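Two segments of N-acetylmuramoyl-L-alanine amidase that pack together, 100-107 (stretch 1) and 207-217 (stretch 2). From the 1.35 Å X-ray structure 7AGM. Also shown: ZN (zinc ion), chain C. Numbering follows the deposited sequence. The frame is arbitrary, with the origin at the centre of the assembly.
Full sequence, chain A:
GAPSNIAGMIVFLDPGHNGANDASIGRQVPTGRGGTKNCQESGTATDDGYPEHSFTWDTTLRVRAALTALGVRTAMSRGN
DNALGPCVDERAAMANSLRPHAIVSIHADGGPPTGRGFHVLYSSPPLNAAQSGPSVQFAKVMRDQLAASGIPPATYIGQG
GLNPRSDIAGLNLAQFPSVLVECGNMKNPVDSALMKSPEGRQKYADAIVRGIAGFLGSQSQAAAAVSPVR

Stretch 1 (100-107) PHAIVSIH
Stretch 2 207-217: AIVRGIAGFLG

A β-strand lies against an α-helix from more than a hundred residues later in the same chain, and the two run nearly antiparallel: their N-to-C directions make an angle of 161°, and their axes come within 10.0 Å. Stretch 1 starts as loop and becomes strand from Ala102 to His107; stretch 2, Ala207 to Gly217, is helical throughout, with phi/psi near -62/-43 and i to i+4 bonds such as Ile212 N to Ile208 O at 2.9 Å and Leu216 N to Ile212 O at 2.8 Å. No hydrogen bond crosses between them. The contact is made largely by apolar side chains and buries 304 Å², both sides summed.

Pro100, at phi/psi -77/167 with a C-gamma endo pucker, stays out of reach. His101 (-81/-24) sets the register, its CA lying 7.2 Å from Leu216 CA. Its CA-to-CB bond points toward the helix, but with chi1 at -60° (m) and chi2 at 96° the imidazole leads away, and ND1 is hydrogen-bonded elsewhere in the structure. What remains for the helix is the base of the side chain, His101 CB to Leu216 CD2 at 3.8 Å, and the carbonyl, His101 O to Phe215 CE2 at 3.6 Å. That oxygen meets the Phe215 ring at its edge, near the ring plane.

Ala102 opens the strand at -155/144, its methyl toward the helix. Ala102 CB lies 4.2 Å from Phe215 CD2, again at the ring edge, and 4.1 Å from Leu216 CD2, so one small side chain touches two consecutive helix residues. Phe215 (chi1 175°, t; chi2 69°) points toward the strand. Leu216 starts sideways, and its m,t rotamer (-69°, 178°) brings its end nearer.

From here the strand alternates. Ile103 (-124/130; m,t) points away and takes no part. Val104 (-129/123; chi1 -178°, t) faces the helix, and its two methyls reach successive turns: Val104 CG2 sits 3.8 Å from Ile212 CD1, and Val104 CG1 sits 4.3 Å from Ile208 CG2. Ile212 (-64°, 175°) and Ile208 (-65°, 171°) share the m,t rotamer and, four residues apart, present the same side of the helix.

Ser105 (-102/134; chi1 179°, t) is out of reach of the helix, its OG hydrogen-bonded elsewhere in the structure. Ile106 (-115/127) returns toward it, extended as m,t (-63°, 179°), and meets Ile208 end to end, with Ile106 CD1 to Ile208 CD1 at 3.9 Å. As the strand advances from Ala102 to Ile106, its partners step back from Leu216 to Ile208, as the antiparallel direction requires.

His107 (-139/172; chi1 -78°, m; chi2 -104°) leaves the contact for the metal: His107 ND1 binds ZN at 2.0 Å, alongside three waters at 2.1 to 2.2 Å from ZN. The rule is alternation: every second strand residue from Ala102 supplies an aliphatic side chain to the helix, while His107 carries the zinc beyond its reach.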

# COMPACT_ATOMS: atom_id res chain seq x y z
N PRO A 100 -6.76 -5.16 12.88
CA PRO A 100 -6.86 -3.71 12.73
C PRO A 100 -8.18 -3.30 12.08
O PRO A 100 -8.91 -4.10 11.51
CB PRO A 100 -5.70 -3.39 11.79
CG PRO A 100 -5.58 -4.60 10.94
CD PRO A 100 -5.94 -5.77 11.82
N HIS A 101 -8.45 -1.99 12.18
CA HIS A 101 -9.57 -1.41 11.46
C HIS A 101 -9.26 -1.13 9.99
O HIS A 101 -10.18 -1.05 9.18
CB HIS A 101 -10.04 -0.14 12.16
CG HIS A 101 -10.47 -0.38 13.57
ND1 HIS A 101 -9.63 -0.19 14.65
CD2 HIS A 101 -11.63 -0.86 14.06
CE1 HIS A 101 -10.28 -0.51 15.75
NE2 HIS A 101 -11.49 -0.92 15.43
N ALA A 102 -7.98 -0.95 9.65
CA ALA A 102 -7.59 -0.72 8.27
C ALA A 102 -6.16 -1.16 8.09
O ALA A 102 -5.33 -1.01 8.99
CB ALA A 102 -7.71 0.77 7.90
N ILE A 103 -5.87 -1.71 6.91
CA ILE A 103 -4.53 -2.10 6.49
C ILE A 103 -4.23 -1.39 5.19
O ILE A 103 -5.04 -1.43 4.25
CB ILE A 103 -4.44 -3.62 6.30
CG1 ILE A 103 -4.83 -4.36 7.58
CG2 ILE A 103 -3.06 -4.01 5.78
CD1 ILE A 103 -5.21 -5.85 7.36
N VAL A 104 -3.08 -0.73 5.10
CA VAL A 104 -2.65 -0.11 3.85
C VAL A 104 -1.23 -0.56 3.53
O VAL A 104 -0.32 -0.34 4.33
CB VAL A 104 -2.73 1.43 3.89
CG1 VAL A 104 -2.32 2.01 2.53
CG2 VAL A 104 -4.13 1.89 4.27
N SER A 105 -1.05 -1.15 2.35
CA SER A 105 0.27 -1.46 1.82
C SER A 105 0.60 -0.41 0.78
O SER A 105 -0.26 -0.05 -0.04
CB SER A 105 0.27 -2.86 1.21
OG SER A 105 1.54 -3.17 0.67
N ILE A 106 1.81 0.14 0.84
CA ILE A 106 2.21 1.26 0.01
C ILE A 106 3.32 0.81 -0.93
O ILE A 106 4.34 0.27 -0.49
CB ILE A 106 2.62 2.47 0.86
CG1 ILE A 106 1.43 2.97 1.67
CG2 ILE A 106 3.15 3.58 -0.03
CD1 ILE A 106 1.73 4.16 2.58
N HIS A 107 3.11 1.04 -2.24
CA HIS A 107 3.99 0.55 -3.29
C HIS A 107 4.18 1.61 -4.35
O HIS A 107 3.50 2.65 -4.37
CB HIS A 107 3.41 -0.70 -3.96
CG HIS A 107 3.59 -1.94 -3.15
ND1 HIS A 107 4.53 -2.89 -3.45
CD2 HIS A 107 2.95 -2.37 -2.03
CE1 HIS A 107 4.47 -3.86 -2.56
NE2 HIS A 107 3.52 -3.57 -1.69
N ALA A 207 -2.35 12.53 0.88
CA ALA A 207 -3.52 11.97 0.20
C ALA A 207 -3.90 10.61 0.78
O ALA A 207 -5.08 10.32 0.98
CB ALA A 207 -3.22 11.85 -1.29
N ILE A 208 -2.90 9.77 1.04
CA ILE A 208 -3.18 8.47 1.65
C ILE A 208 -3.82 8.63 3.02
O ILE A 208 -4.78 7.92 3.36
CB ILE A 208 -1.89 7.61 1.68
CG1 ILE A 208 -1.45 7.29 0.25
CG2 ILE A 208 -2.11 6.35 2.54
CD1 ILE A 208 -0.08 6.63 0.15
N VAL A 209 -3.33 9.58 3.82
CA VAL A 209 -3.90 9.84 5.14
C VAL A 209 -5.37 10.25 5.03
O VAL A 209 -6.21 9.80 5.81
CB VAL A 209 -3.06 10.87 5.91
CG1 VAL A 209 -3.79 11.34 7.16
CG2 VAL A 209 -1.71 10.28 6.28
N ARG A 210 -5.70 11.11 4.05
CA ARG A 210 -7.10 11.49 3.86
C ARG A 210 -7.95 10.27 3.53
O ARG A 210 -9.08 10.14 4.03
CB ARG A 210 -7.22 12.54 2.76
CG ARG A 210 -6.68 13.90 3.14
CD ARG A 210 -6.71 14.87 1.96
NE ARG A 210 -8.08 15.18 1.54
CZ ARG A 210 -8.39 15.91 0.48
NH1 ARG A 210 -7.44 16.42 -0.29
NH2 ARG A 210 -9.67 16.14 0.19
N GLY A 211 -7.43 9.37 2.69
CA GLY A 211 -8.14 8.13 2.42
C GLY A 211 -8.36 7.28 3.66
O GLY A 211 -9.45 6.75 3.89
N ILE A 212 -7.31 7.13 4.47
CA ILE A 212 -7.41 6.33 5.69
C ILE A 212 -8.40 6.96 6.66
O ILE A 212 -9.29 6.28 7.19
CB ILE A 212 -6.02 6.15 6.34
CG1 ILE A 212 -5.11 5.35 5.40
CG2 ILE A 212 -6.16 5.47 7.71
CD1 ILE A 212 -3.67 5.23 5.92
N ALA A 213 -8.25 8.26 6.92
CA ALA A 213 -9.12 8.93 7.88
C ALA A 213 -10.57 8.92 7.42
O ALA A 213 -11.48 8.72 8.23
CB ALA A 213 -8.64 10.37 8.11
N GLY A 214 -10.80 9.12 6.12
CA GLY A 214 -12.16 9.07 5.60
C GLY A 214 -12.79 7.71 5.77
O GLY A 214 -13.96 7.59 6.15
N PHE A 215 -12.02 6.65 5.51
CA PHE A 215 -12.55 5.30 5.70
C PHE A 215 -12.80 5.00 7.17
O PHE A 215 -13.85 4.46 7.53
CB PHE A 215 -11.61 4.26 5.09
CG PHE A 215 -12.05 2.84 5.35
CD1 PHE A 215 -13.20 2.33 4.75
CD2 PHE A 215 -11.32 2.01 6.20
CE1 PHE A 215 -13.61 1.02 4.99
CE2 PHE A 215 -11.73 0.70 6.44
CZ PHE A 215 -12.89 0.21 5.83
N LEU A 216 -11.83 5.32 8.04
CA LEU A 216 -12.03 5.07 9.47
C LEU A 216 -13.27 5.79 9.98
O LEU A 216 -14.04 5.22 10.76
CB LEU A 216 -10.79 5.52 10.26
CG LEU A 216 -9.51 4.71 10.07
CD1 LEU A 216 -8.41 5.36 10.90
CD2 LEU A 216 -9.69 3.24 10.46
N GLY A 217 -13.48 7.03 9.55
CA GLY A 217 -14.65 7.78 9.99
C GLY A 217 -15.94 7.16 9.51
O GLY A 217 -16.95 7.18 10.22
ZN ZN C . 5.87 -3.03 -4.98
O HOH W 1 6.74 -3.86 -6.76
O HOH W 2 5.00 -5.00 -5.54
O HOH W 3 4.88 -2.37 -6.68